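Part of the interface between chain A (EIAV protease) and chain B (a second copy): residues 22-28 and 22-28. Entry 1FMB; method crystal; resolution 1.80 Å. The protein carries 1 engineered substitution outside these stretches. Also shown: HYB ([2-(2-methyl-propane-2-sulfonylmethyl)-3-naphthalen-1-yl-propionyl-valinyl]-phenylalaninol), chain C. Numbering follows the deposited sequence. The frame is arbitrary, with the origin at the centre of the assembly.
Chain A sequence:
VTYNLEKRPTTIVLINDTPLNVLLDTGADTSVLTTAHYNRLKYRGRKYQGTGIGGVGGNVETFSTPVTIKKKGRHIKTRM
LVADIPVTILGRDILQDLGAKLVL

Chain A 22-28: VLLDTGA
Chain B (22-28) VLLDTGA

Two carboxylates of like charge meet at the centre of this contact: A:Asp25 OD1 lies 3.0 Å from B:Asp25 OD1, two acceptor atoms facing each other across an exact two-fold axis. In a protease of this family these are the catalytic aspartates.

Residues 22-24 of each copy are strand, continuing from earlier in the chain, with phi/psi of -126/153, -94/134 and -93/109. A:Asp25 and B:Asp25 have -121/103, and a type I turn runs from A:Asp25 to A:Ala28 and from B:Asp25 to B:Ala28, with A:Thr26 and B:Thr26 at -69/-18 and A:Gly27 and B:Gly27 at -88/8; A:Ala28 and B:Ala28 leave at -111/122. A:Ala28 N closes the turn on A:Asp25 O at 3.3 Å, and B:Ala28 N does the same on B:Asp25 O. A:Asp25 takes chi1 t (-171°) with chi2 near 2°, and its OD1 accepts a hydrogen bond from A:Gly27 N at 2.9 Å with an N-H...O angle of 137°, bringing the carboxylate onto its own turn; B:Asp25 does likewise.

The two stretches run nearly antiparallel, 167° apart from CA 23 to CA 27. In register, A:Asp25 CA sits 4.6 Å from B:Gly27 CA, and the symmetric pair matches it.

The threonines lock the turns together. With chi1 p (58°), the CB of A:Thr26 points sideways, yet its OG1 reaches across to donate to B:Leu24 O at 2.8 Å. The same A:Thr26 OG1 accepts from B:Thr26 N at 3.0 Å with an N-H...O angle of 171°. B:Thr26 OG1 repeats both bonds, to A:Leu24 O at 2.8 Å and from A:Thr26 N at 3.0 Å. Each hydroxyl thus serves as donor and acceptor at once, and four hydrogen bonds tie the hydroxyl of each chain to the backbone of the other. A:Thr26 and B:Thr26 also contribute the largest covered area in each stretch.

Glycine at 27 leaves room for the opposing aspartate. An ideal CB on A:Gly27 would lie 2.4 Å from B:Asp25 OD1, a clash; on B:Gly27 it would also strike HYB O14. A:Leu23 (chi1 t, chi2 p) points its CB toward the partner, and A:Leu23 CD2 packs 4.0 Å from B:Gly27 CA. A:Leu24 (chi1 m, chi2 t) instead leads its end away, offering its carbonyl to the contact. A:Val22 (chi1 m) and A:Ala28 cover no surface of the other stretch.

The bound HYB contacts the two copies unequally: HYB O14 approaches A:Asp25 OD2 at 2.7 Å and B:Gly27 O at 2.8 Å, while HYB N16 makes a weak hydrogen bond to B:Gly27 O at 3.4 Å.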

# COMPACT_ATOMS: atom_id res chain seq x y z
N VAL A 22 10.80 -6.17 -5.34
CA VAL A 22 9.37 -5.85 -5.33
C VAL A 22 8.91 -5.24 -4.02
O VAL A 22 9.55 -5.56 -3.03
CB VAL A 22 8.51 -7.10 -5.58
CG1 VAL A 22 8.94 -7.75 -6.90
CG2 VAL A 22 8.55 -8.21 -4.57
N LEU A 23 7.85 -4.44 -4.00
CA LEU A 23 7.38 -3.80 -2.78
C LEU A 23 6.30 -4.73 -2.23
O LEU A 23 5.44 -5.15 -3.04
CB LEU A 23 6.79 -2.44 -3.15
CG LEU A 23 6.05 -1.73 -2.01
CD1 LEU A 23 7.00 -1.36 -0.88
CD2 LEU A 23 5.39 -0.44 -2.50
N LEU A 24 6.26 -5.06 -0.95
CA LEU A 24 5.23 -5.91 -0.33
C LEU A 24 4.18 -4.91 0.21
O LEU A 24 4.43 -4.12 1.14
CB LEU A 24 5.84 -6.66 0.86
CG LEU A 24 7.10 -7.44 0.38
CD1 LEU A 24 7.74 -8.16 1.56
CD2 LEU A 24 6.64 -8.39 -0.68
N ASP A 25 3.06 -4.91 -0.46
CA ASP A 25 2.05 -3.88 -0.23
C ASP A 25 0.67 -4.32 0.21
O ASP A 25 -0.17 -4.79 -0.57
CB ASP A 25 1.97 -3.10 -1.57
CG ASP A 25 1.13 -1.82 -1.54
OD1 ASP A 25 0.61 -1.51 -0.44
OD2 ASP A 25 0.97 -1.31 -2.66
N THR A 26 0.45 -4.13 1.53
CA THR A 26 -0.89 -4.52 2.06
C THR A 26 -2.01 -3.60 1.56
O THR A 26 -3.17 -4.01 1.77
CB THR A 26 -0.95 -4.54 3.60
OG1 THR A 26 -0.59 -3.23 4.08
CG2 THR A 26 0.14 -5.47 4.14
N GLY A 27 -1.75 -2.41 1.05
CA GLY A 27 -2.78 -1.54 0.52
C GLY A 27 -3.07 -1.80 -0.94
O GLY A 27 -3.81 -1.03 -1.53
N ALA A 28 -2.56 -2.83 -1.62
CA ALA A 28 -2.80 -3.11 -3.02
C ALA A 28 -3.65 -4.38 -3.07
O ALA A 28 -3.28 -5.39 -2.44
CB ALA A 28 -1.47 -3.28 -3.78
N VAL B 22 -9.75 3.04 8.89
CA VAL B 22 -8.54 3.38 8.13
C VAL B 22 -7.87 2.17 7.50
O VAL B 22 -8.06 1.10 8.07
CB VAL B 22 -7.48 4.06 9.02
CG1 VAL B 22 -8.11 5.29 9.68
CG2 VAL B 22 -6.89 3.28 10.15
N LEU B 23 -7.14 2.31 6.41
CA LEU B 23 -6.50 1.19 5.74
C LEU B 23 -5.09 1.12 6.31
O LEU B 23 -4.45 2.19 6.38
CB LEU B 23 -6.47 1.48 4.24
CG LEU B 23 -5.63 0.49 3.41
CD1 LEU B 23 -6.24 -0.90 3.45
CD2 LEU B 23 -5.56 0.92 1.95
N LEU B 24 -4.56 -0.02 6.71
CA LEU B 24 -3.19 -0.19 7.23
C LEU B 24 -2.35 -0.56 5.98
O LEU B 24 -2.50 -1.64 5.38
CB LEU B 24 -3.15 -1.36 8.21
CG LEU B 24 -4.22 -1.12 9.32
CD1 LEU B 24 -4.23 -2.30 10.29
CD2 LEU B 24 -3.88 0.16 9.99
N ASP B 25 -1.54 0.38 5.58
CA ASP B 25 -0.84 0.28 4.30
C ASP B 25 0.67 0.32 4.31
O ASP B 25 1.31 1.37 4.44
CB ASP B 25 -1.41 1.44 3.44
CG ASP B 25 -1.00 1.44 1.97
OD1 ASP B 25 -0.27 0.49 1.59
OD2 ASP B 25 -1.36 2.46 1.36
N THR B 26 1.23 -0.89 4.16
CA THR B 26 2.73 -0.96 4.14
C THR B 26 3.33 -0.32 2.88
O THR B 26 4.56 -0.12 2.91
CB THR B 26 3.27 -2.39 4.25
OG1 THR B 26 2.74 -3.17 3.15
CG2 THR B 26 2.72 -3.05 5.51
N GLY B 27 2.59 -0.10 1.80
CA GLY B 27 3.11 0.54 0.61
C GLY B 27 2.98 2.05 0.66
O GLY B 27 3.26 2.68 -0.34
N ALA B 28 2.60 2.71 1.75
CA ALA B 28 2.45 4.15 1.84
C ALA B 28 3.56 4.65 2.76
O ALA B 28 3.71 4.11 3.88
CB ALA B 28 1.05 4.53 2.37
S1 HYB C . 5.14 9.89 -1.70
O2 HYB C . 5.31 10.37 -3.04
O3 HYB C . 3.83 9.93 -1.13
C4 HYB C . 7.85 6.73 -6.70
C5 HYB C . 6.86 7.59 -6.34
C6 HYB C . 6.13 7.39 -5.10
C7 HYB C . 6.44 6.35 -4.30
C8 HYB C . 7.52 5.38 -4.66
C9 HYB C . 8.21 5.62 -5.86
C10 HYB C . 9.27 4.74 -6.26
C11 HYB C . 9.60 3.67 -5.47
C12 HYB C . 8.90 3.43 -4.26
C13 HYB C . 7.87 4.29 -3.86
O14 HYB C . 1.65 1.23 -2.18
C15 HYB C . 0.46 1.62 -2.96
N16 HYB C . 1.30 3.90 -2.79
C17 HYB C . 0.91 2.87 -3.77
C18 HYB C . 2.15 2.57 -4.65
C19 HYB C . 2.57 3.55 -5.73
C20 HYB C . 3.56 4.52 -5.54
C21 HYB C . 3.98 5.38 -6.56
C22 HYB C . 3.38 5.28 -7.82
C23 HYB C . 2.41 4.31 -8.04
C24 HYB C . 2.00 3.45 -7.01
N25 HYB C . 2.57 6.62 -2.24
C26 HYB C . 1.34 6.06 -1.61
C27 HYB C . 0.73 5.16 -2.75
O28 HYB C . -0.18 5.48 -3.49
C29 HYB C . 0.35 7.13 -1.08
C30 HYB C . -1.02 6.51 -0.78
C31 HYB C . 1.01 7.77 0.16
C32 HYB C . 3.78 6.69 -1.62
O33 HYB C . 3.99 6.25 -0.48
C34 HYB C . 4.93 7.26 -2.48
C35 HYB C . 5.72 6.02 -2.97
C36 HYB C . 5.84 8.25 -1.69
C37 HYB C . 6.02 10.48 0.90
C38 HYB C . 6.21 10.89 -0.58
C39 HYB C . 5.69 12.34 -0.72
C40 HYB C . 7.69 10.79 -1.03